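DITP/XTP pyrophosphatase (Mycobacteroides abscessus, PDB 6WWD) hydrolyses non-canonical purine nucleoside triphosphates such as XTP, dITP and ITP to monophosphate and diphosphate, probably cleansing the nucleotide pool. Local coordinates at the interface of chains A and B and the interface of chains A and C. Residues are numbered along the deposited sequence; one frame, centred on the assembly and turned at random. Chains: chain A/B/C, dITP/XTP pyrophosphatase.

Contact 1: the interface of chains A and B. Residues chain A 111-113, 116; chain B 43-45, 90.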
# COMPACT_ATOMS: atom_id res chain seq x y z
N ASP A 111 23.18 -9.04 -3.99
CA ASP A 111 23.09 -9.85 -2.78
C ASP A 111 21.64 -10.14 -2.36
O ASP A 111 21.45 -10.77 -1.31
CB ASP A 111 23.80 -9.19 -1.58
CG ASP A 111 25.27 -8.90 -1.85
OD1 ASP A 111 25.67 -7.73 -1.69
OD2 ASP A 111 26.02 -9.83 -2.25
N ILE A 112 20.62 -9.75 -3.12
CA ILE A 112 19.24 -10.09 -2.77
C ILE A 112 18.96 -11.46 -3.33
O ILE A 112 19.11 -11.67 -4.55
CB ILE A 112 18.22 -9.08 -3.32
CG1 ILE A 112 18.45 -7.65 -2.79
CG2 ILE A 112 16.81 -9.57 -2.97
CD1 ILE A 112 18.70 -7.58 -1.29
N PRO A 113 18.58 -12.44 -2.51
CA PRO A 113 18.37 -13.81 -3.00
C PRO A 113 17.18 -13.93 -3.94
O PRO A 113 16.23 -13.15 -3.89
CB PRO A 113 18.15 -14.62 -1.72
CG PRO A 113 17.71 -13.64 -0.70
CD PRO A 113 18.41 -12.35 -1.05
N ARG A 116 13.45 -13.26 -3.39
CA ARG A 116 12.96 -11.92 -3.12
C ARG A 116 13.19 -10.96 -4.28
O ARG A 116 12.96 -9.75 -4.13
CB ARG A 116 13.59 -11.40 -1.83
CG ARG A 116 13.33 -12.35 -0.66
CD ARG A 116 14.23 -12.10 0.54
NE ARG A 116 14.25 -10.70 0.94
CZ ARG A 116 15.20 -10.16 1.70
NH1 ARG A 116 16.20 -10.91 2.15
NH2 ARG A 116 15.14 -8.88 2.02
N PRO B 43 20.08 -9.79 3.99
CA PRO B 43 19.98 -8.46 3.37
C PRO B 43 18.56 -7.92 3.45
O PRO B 43 17.58 -8.67 3.47
CB PRO B 43 20.41 -8.71 1.92
CG PRO B 43 20.18 -10.19 1.70
CD PRO B 43 20.45 -10.84 3.02
N GLU B 44 18.45 -6.59 3.50
CA GLU B 44 17.18 -5.94 3.77
C GLU B 44 16.59 -5.36 2.49
O GLU B 44 17.31 -4.79 1.67
CB GLU B 44 17.35 -4.83 4.80
CG GLU B 44 17.91 -5.31 6.12
CD GLU B 44 17.95 -4.20 7.13
OE1 GLU B 44 18.86 -4.17 7.99
OE2 GLU B 44 17.06 -3.32 7.02
N THR B 45 15.27 -5.49 2.35
CA THR B 45 14.56 -4.99 1.19
C THR B 45 13.28 -4.28 1.64
O THR B 45 12.81 -4.46 2.77
CB THR B 45 14.21 -6.10 0.20
OG1 THR B 45 13.44 -7.10 0.86
CG2 THR B 45 15.46 -6.75 -0.35
N ARG B 90 22.32 2.39 0.75
CA ARG B 90 22.93 1.89 -0.48
C ARG B 90 22.10 2.27 -1.70
O ARG B 90 22.17 1.59 -2.73
CB ARG B 90 23.13 0.37 -0.40
CG ARG B 90 21.86 -0.45 -0.26
CD ARG B 90 22.16 -1.79 0.39
NE ARG B 90 21.24 -2.85 -0.00
CZ ARG B 90 20.18 -3.23 0.71
NH1 ARG B 90 19.88 -2.64 1.86
NH2 ARG B 90 19.41 -4.22 0.26
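A:Arg116 donates hydrogen bonds across the contact, to B:Pro43 O and B:Thr45 OG1. The whole A-B interface is two-fold symmetric, so the patch recurs with the chains exchanged. The enzyme is a homodimer, and this may be its dimer interface.

The polar contacts centre on the arginine. Its guanidinium takes the backbone oxygen B:Pro43 O end-on, as a fork closing on one atom. A:Arg116 NH1 stands 2.9 Å from B:Pro43 O. A:Arg116 NH2 stands 2.8 Å from B:Pro43 O. The acceptor lies in the guanidinium plane, but both donors come tilted from the carbonyl plane, on the same face. A:Arg116 NH2 also donates to the hydroxyl B:Thr45 OG1 at 2.7 Å, in a fairly straight bond (164° at H). Together these bonds should fix the rotation of the guanidinium. A bend at chi3 (50°) in the A:Arg116 chain helps turn it towards the loop. Within chain B, B:Arg90 NH2 donates to B:Glu44 O at 2.6 Å, in the plane of that carbonyl, which probably steadies the loop.

The apolar contacts lie beside the polar ones. A:Pro113 CD meets B:Pro43 CG at 3.9 Å. The ring carbon B:Pro43 CG also rests 3.3 Å from the backbone oxygen A:Asp111 O. The tip of A:Ile112 reaches B:Pro43 CB and B:Thr45, and A:Ile112 CD1 packs tightly on the methyl B:Thr45 CG2 at 3.5 Å.

Contact 2: the interface of chains A and C. Residues chain A 187, 190-191; chain C 16, 19.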
# COMPACT_ATOMS: atom_id res chain seq x y z
N ALA A 187 -6.36 -10.79 -24.25
CA ALA A 187 -7.49 -11.72 -24.11
C ALA A 187 -8.03 -11.71 -22.69
O ALA A 187 -9.25 -11.83 -22.48
CB ALA A 187 -7.08 -13.13 -24.52
N ALA A 190 -10.10 -8.57 -22.14
CA ALA A 190 -11.41 -8.65 -22.75
C ALA A 190 -12.35 -9.54 -21.95
O ALA A 190 -13.57 -9.42 -22.07
CB ALA A 190 -11.30 -9.17 -24.18
N LEU A 191 -11.78 -10.44 -21.13
CA LEU A 191 -12.54 -11.37 -20.30
C LEU A 191 -13.06 -10.74 -19.01
O LEU A 191 -14.05 -11.25 -18.45
CB LEU A 191 -11.68 -12.60 -19.99
N LEU C 16 -16.35 -16.50 -21.83
CA LEU C 16 -14.98 -16.68 -22.29
C LEU C 16 -14.96 -17.37 -23.65
O LEU C 16 -14.10 -17.07 -24.50
CB LEU C 16 -14.17 -17.47 -21.26
CG LEU C 16 -12.71 -17.68 -21.65
CD1 LEU C 16 -11.96 -16.34 -21.75
CD2 LEU C 16 -12.00 -18.63 -20.69
N VAL C 19 -15.59 -14.76 -26.18
CA VAL C 19 -14.46 -13.88 -26.40
C VAL C 19 -13.39 -14.59 -27.22
O VAL C 19 -12.73 -13.96 -28.05
CB VAL C 19 -13.92 -13.38 -25.06
CG1 VAL C 19 -12.51 -12.81 -25.20
CG2 VAL C 19 -14.86 -12.34 -24.47
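C:Val19 meets A:Ala190 over a backbone peptide, the flat group here, as no side chain is planar. The methyl C:Val19 CG2 lies over one face of the peptide that joins A:Ala190 to A:Leu191. Towards the carbonyl end, C:Val19 CG2 is 4.0 Å from A:Ala190 O. The methyl A:Ala190 CB projects to the same side of that peptide.

The rest of the contact is aliphatic. The other methyl of the valine, C:Val19 CG1, stands 4.0 Å from A:Ala190 CB. C:Val19 CG1 also comes 4.4 Å from the backbone oxygen A:Ala187 O. With CG1 anti to the backbone N (chi1 163°), C:Val19 turns both methyls to the helix, one towards the alanine methyl and one over the peptide. C:Leu16 contributes a branch end, and C:Leu16 CD1 comes 4.1 Å from A:Leu191 CB. The model of A:Leu191 stops at CB. These are ordinary van der Waals contacts. The small alanines probably allow C:Val19 to come near the backbone of chain A.

The A-C interface is not an exact two-fold, and may or may not be that of the homodimer. The patch is a helix-to-helix contact within it. A:Ala187, A:Ala190 and A:Leu191 lie in the last turns of helix 175-191. C:Leu16 and C:Val19 lie three residues apart on the helix near the N-terminus of chain C, which spans residues 10-22.

Contact 3: the interface of chains A and C. Residues chain A 184-185, 188; chain C 127, 135.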
# COMPACT_ATOMS: atom_id res chain seq x y z
N ARG A 184 -2.30 -13.02 -24.88
CA ARG A 184 -2.95 -13.49 -23.66
C ARG A 184 -3.30 -12.35 -22.71
O ARG A 184 -4.32 -12.41 -22.03
CB ARG A 184 -2.05 -14.51 -22.96
N GLY A 185 -2.46 -11.31 -22.66
CA GLY A 185 -2.80 -10.14 -21.85
C GLY A 185 -4.05 -9.43 -22.35
O GLY A 185 -4.92 -9.06 -21.57
N LEU A 188 -7.15 -11.62 -21.70
CA LEU A 188 -7.60 -11.50 -20.32
C LEU A 188 -8.33 -10.18 -20.09
O LEU A 188 -9.33 -10.13 -19.36
CB LEU A 188 -6.41 -11.62 -19.37
CG LEU A 188 -5.83 -13.00 -19.10
CD1 LEU A 188 -4.66 -12.84 -18.16
CD2 LEU A 188 -6.90 -13.89 -18.49
N LEU C 127 -4.20 -15.52 -15.68
CA LEU C 127 -3.88 -16.70 -16.47
C LEU C 127 -2.54 -17.23 -16.00
O LEU C 127 -1.57 -16.47 -15.90
CB LEU C 127 -3.82 -16.40 -17.96
CG LEU C 127 -3.17 -17.51 -18.82
CD1 LEU C 127 -4.06 -18.74 -18.95
CD2 LEU C 127 -2.76 -16.99 -20.20
N VAL C 135 0.16 -14.10 -15.90
CA VAL C 135 -0.30 -12.78 -16.31
C VAL C 135 -1.58 -12.46 -15.55
O VAL C 135 -2.49 -13.30 -15.46
CB VAL C 135 -0.56 -12.70 -17.83
CG1 VAL C 135 -1.06 -11.30 -18.19
CG2 VAL C 135 0.69 -13.08 -18.64
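A:Leu188, on a regular helical backbone (phi -66°, psi -40°), meets extended strand backbone at C:Leu127 and C:Val135.

Its side chain works as the probe of the patch. The chain is stretched at chi2 (179°), with CD1 anti to CA, and this carries CD1 towards both strand residues. A:Leu188 CD1 stands 3.7 Å from C:Leu127 CB. A:Leu188 CD1 also lies 3.9 Å from the methyl C:Val135 CG1. The backbone oxygen C:Val135 O is 3.5 Å from A:Leu188 CD1, a van der Waals contact of a methyl with a carbonyl. The second branch, A:Leu188 CD2, lies 4.0 Å from C:Leu127 CB, so both branches rest against that atom. The two leucine side chains cross at about a right angle.

The CD2 branch of C:Leu127 turns to the preceding helical turn. There C:Leu127 CD2 reaches A:Arg184 CB at 3.8 Å. A:Arg184 is modelled only to CB. A:Arg184 is a predicted substrate-binding residue, so the interface may lie near the substrate pocket. C:Val135 CG1 also lies 4.2 Å from A:Gly185 CA.

Whether this A-C interface is the biological one is not settled by the structure alone. The patch lays one side of chain A helix 175-191 against paired strands of chain C. C:Leu127 is near the end of strand 118-128 and C:Val135 near the start of strand 134-145, close to the turn that joins them.

Contacts 2 and 3 are parts of one A-C interface, with C-alpha centres about 9 Å apart. They share chain A helix 175-191, which meets a helix of chain C in contact 2 and strands in contact 3. Contact 1 belongs to the A-B interface. Its C-alpha centre is about 38 Å from that of contact 2 and 30 Å from that of contact 3. Chain A can therefore hold both partners at once in the deposited tetramer. The enzyme is a homodimer, so one of the two interfaces may come from the crystal. The centres of contacts 3, 2 and 1 lie about 16, 20 and 26 Å from the predicted catalytic A:Asp72.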